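Local coordinates for protein 3-methyladenine dna-glycosylase (PDB 2JHN) that probably belongs to the helix-hairpin-helix superfamily of base excision DNA repair glycosylases, at residues Asn103-Phe108 and Leu281-Arg286. The protein carries 1 engineered substitution. Sequence-based numbering, arbitrary orientation.
Sequences NRFYGF and LFLYDR
Leu283 of helix 274-287 wedges between two phenylalanines of the chain leaving helix 96-104, and this is where packing is tight. Its CB lies over the centre of the Phe105 ring, 3.7 Å from the centroid and 13° off the ring normal, a CH-pi contact. Arg104 CG covers the opposite face, 3.7 Å above the plane, which leaves the ring sandwiched between aliphatic carbons. The two side chains Phe105 and Leu283 run past one another antiparallel, and Phe105 CZ lies 3.7 Å from Leu283 C. In Leu283, chi1 of -69° puts CG anti to the carbonyl carbon. Leu283 CD1 sits over the Phe108 ring, 4.0 Å from its centroid and displaced from the centre toward the edge atoms; these two side chains meet tip to tip. A type II turn from Phe105 to Phe108, closed by the hydrogen bond from Phe108 N to Phe105 O (3.1 Å), brings both rings to the one leucine. Tyr280 adds an edge-to-face contact to Phe108, and Phe18 packs on Leu283. The solvent side is looser: Arg104 CD of the exposed arginine comes only to 4.3 Å from Tyr284 CD1, at the ring edge, while the guanidinium makes a cation-pi contact with Phe288. No hydrogen bond joins the segments. Apolar burial thus ties the end of helix 96-104 and its following turn to helix 274-287, near the C-terminus, within the helical part of this HhH-GPD glycosylase fold.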
loop_
_atom_site.group_PDB
_atom_site.type_symbol
_atom_site.label_atom_id
_atom_site.label_comp_id
_atom_site.label_asym_id
_atom_site.label_seq_id
_atom_site.Cartn_x
_atom_site.Cartn_y
_atom_site.Cartn_z
ATOM N N ASN A 103 8.317 -9.993 16.649
ATOM C CA ASN A 103 9.694 -9.789 17.085
ATOM C C ASN A 103 10.681 -9.635 15.924
ATOM O O ASN A 103 11.586 -8.793 15.998
ATOM C CB ASN A 103 10.117 -10.890 18.068
ATOM C CG ASN A 103 9.422 -10.746 19.443
ATOM O OD1 ASN A 103 9.139 -9.632 19.898
ATOM N ND2 ASN A 103 9.143 -11.867 20.091
ATOM N N ARG A 104 10.481 -10.400 14.851
ATOM C CA ARG A 104 11.313 -10.283 13.659
ATOM C C ARG A 104 11.227 -8.869 13.073
ATOM O O ARG A 104 12.243 -8.322 12.654
ATOM C CB ARG A 104 10.969 -11.339 12.595
ATOM C CG ARG A 104 11.857 -11.253 11.332
ATOM C CD ARG A 104 11.748 -12.476 10.412
ATOM N NE ARG A 104 12.315 -13.683 11.025
ATOM C CZ ARG A 104 13.603 -14.018 10.962
ATOM N NH1 ARG A 104 14.478 -13.239 10.319
ATOM N NH2 ARG A 104 14.025 -15.125 11.573
ATOM N N PHE A 105 10.015 -8.290 13.047
ATOM C CA PHE A 105 9.834 -6.938 12.495
ATOM C C PHE A 105 9.393 -5.942 13.582
ATOM O O PHE A 105 8.507 -5.099 13.375
ATOM C CB PHE A 105 8.887 -6.976 11.277
ATOM C CG PHE A 105 9.329 -7.947 10.208
ATOM C CD1 PHE A 105 10.470 -7.685 9.418
ATOM C CD2 PHE A 105 8.651 -9.158 10.020
ATOM C CE1 PHE A 105 10.896 -8.604 8.442
ATOM C CE2 PHE A 105 9.056 -10.077 9.046
ATOM C CZ PHE A 105 10.180 -9.815 8.245
ATOM N N TYR A 106 10.050 -6.006 14.736
ATOM C CA TYR A 106 9.567 -5.239 15.888
ATOM C C TYR A 106 9.640 -3.729 15.666
ATOM O O TYR A 106 10.670 -3.219 15.239
ATOM C CB TYR A 106 10.268 -5.611 17.218
ATOM C CG TYR A 106 9.600 -4.841 18.348
ATOM C CD1 TYR A 106 8.322 -5.206 18.811
ATOM C CD2 TYR A 106 10.199 -3.684 18.884
ATOM C CE1 TYR A 106 7.678 -4.475 19.821
ATOM C CE2 TYR A 106 9.551 -2.930 19.899
ATOM C CZ TYR A 106 8.300 -3.339 20.354
ATOM O OH TYR A 106 7.671 -2.614 21.342
ATOM N N GLY A 107 8.538 -3.027 15.938
ATOM C CA GLY A 107 8.495 -1.574 15.755
ATOM C C GLY A 107 7.849 -1.174 14.444
ATOM O O GLY A 107 7.641 0.018 14.186
ATOM N N PHE A 108 7.517 -2.165 13.623
ATOM C CA PHE A 108 6.741 -1.902 12.405
ATOM C C PHE A 108 5.349 -1.343 12.702
ATOM O O PHE A 108 4.827 -0.565 11.889
ATOM C CB PHE A 108 6.689 -3.122 11.480
ATOM C CG PHE A 108 5.991 -2.860 10.153
ATOM C CD1 PHE A 108 6.702 -2.333 9.061
ATOM C CD2 PHE A 108 4.626 -3.127 10.000
ATOM C CE1 PHE A 108 6.069 -2.102 7.812
ATOM C CE2 PHE A 108 3.969 -2.863 8.760
ATOM C CZ PHE A 108 4.715 -2.371 7.657
ATOM N N LEU A 281 3.082 -10.500 7.038
ATOM C CA LEU A 281 3.233 -11.664 6.142
ATOM C C LEU A 281 3.938 -11.259 4.826
ATOM O O LEU A 281 4.769 -12.014 4.317
ATOM C CB LEU A 281 1.884 -12.341 5.859
ATOM C CG LEU A 281 1.173 -12.979 7.057
ATOM C CD1 LEU A 281 -0.208 -13.484 6.662
ATOM C CD2 LEU A 281 2.001 -14.136 7.689
ATOM N N PHE A 282 3.635 -10.073 4.294
ATOM C CA PHE A 282 4.362 -9.584 3.108
ATOM C C PHE A 282 5.857 -9.433 3.432
ATOM O O PHE A 282 6.711 -9.836 2.645
ATOM C CB PHE A 282 3.848 -8.222 2.618
ATOM C CG PHE A 282 2.469 -8.255 1.970
ATOM C CD1 PHE A 282 2.033 -9.350 1.206
ATOM C CD2 PHE A 282 1.634 -7.156 2.112
ATOM C CE1 PHE A 282 0.724 -9.328 0.596
ATOM C CE2 PHE A 282 0.362 -7.114 1.517
ATOM C CZ PHE A 282 -0.086 -8.217 0.763
ATOM N N LEU A 283 6.171 -8.827 4.574
ATOM C CA LEU A 283 7.579 -8.667 4.961
ATOM C C LEU A 283 8.269 -10.037 5.097
ATOM O O LEU A 283 9.389 -10.212 4.653
ATOM C CB LEU A 283 7.695 -7.899 6.276
ATOM C CG LEU A 283 7.311 -6.422 6.256
ATOM C CD1 LEU A 283 7.142 -5.918 7.679
ATOM C CD2 LEU A 283 8.364 -5.642 5.484
ATOM N N TYR A 284 7.581 -10.976 5.740
ATOM C CA TYR A 284 8.065 -12.344 5.993
ATOM C C TYR A 284 8.333 -13.062 4.682
ATOM O O TYR A 284 9.395 -13.672 4.487
ATOM C CB TYR A 284 7.015 -13.102 6.809
ATOM C CG TYR A 284 7.500 -14.403 7.384
ATOM C CD1 TYR A 284 8.414 -14.419 8.429
ATOM C CD2 TYR A 284 7.039 -15.608 6.896
ATOM C CE1 TYR A 284 8.854 -15.607 8.964
ATOM C CE2 TYR A 284 7.471 -16.811 7.431
ATOM C CZ TYR A 284 8.379 -16.798 8.464
ATOM O OH TYR A 284 8.831 -17.981 8.992
ATOM N N ASP A 285 7.377 -12.973 3.766
ATOM C CA ASP A 285 7.541 -13.562 2.440
ATOM C C ASP A 285 8.696 -12.936 1.648
ATOM O O ASP A 285 9.426 -13.649 0.943
ATOM C CB ASP A 285 6.246 -13.461 1.634
ATOM C CG ASP A 285 6.338 -14.200 0.283
ATOM O OD1 ASP A 285 6.649 -15.432 0.268
ATOM O OD2 ASP A 285 6.101 -13.533 -0.750
ATOM N N ARG A 286 8.860 -11.620 1.757
ATOM C CA ARG A 286 9.916 -10.913 1.026
ATOM C C ARG A 286 11.289 -11.142 1.673
ATOM O O ARG A 286 12.289 -11.285 0.950
ATOM C CB ARG A 286 9.660 -9.408 1.000
ATOM C CG ARG A 286 8.526 -8.931 0.095
ATOM C CD ARG A 286 8.378 -7.415 0.254
ATOM N NE ARG A 286 7.103 -6.853 -0.216
ATOM C CZ ARG A 286 6.653 -5.676 0.203
ATOM N NH1 ARG A 286 7.378 -4.993 1.090
ATOM N NH2 ARG A 286 5.501 -5.187 -0.254
#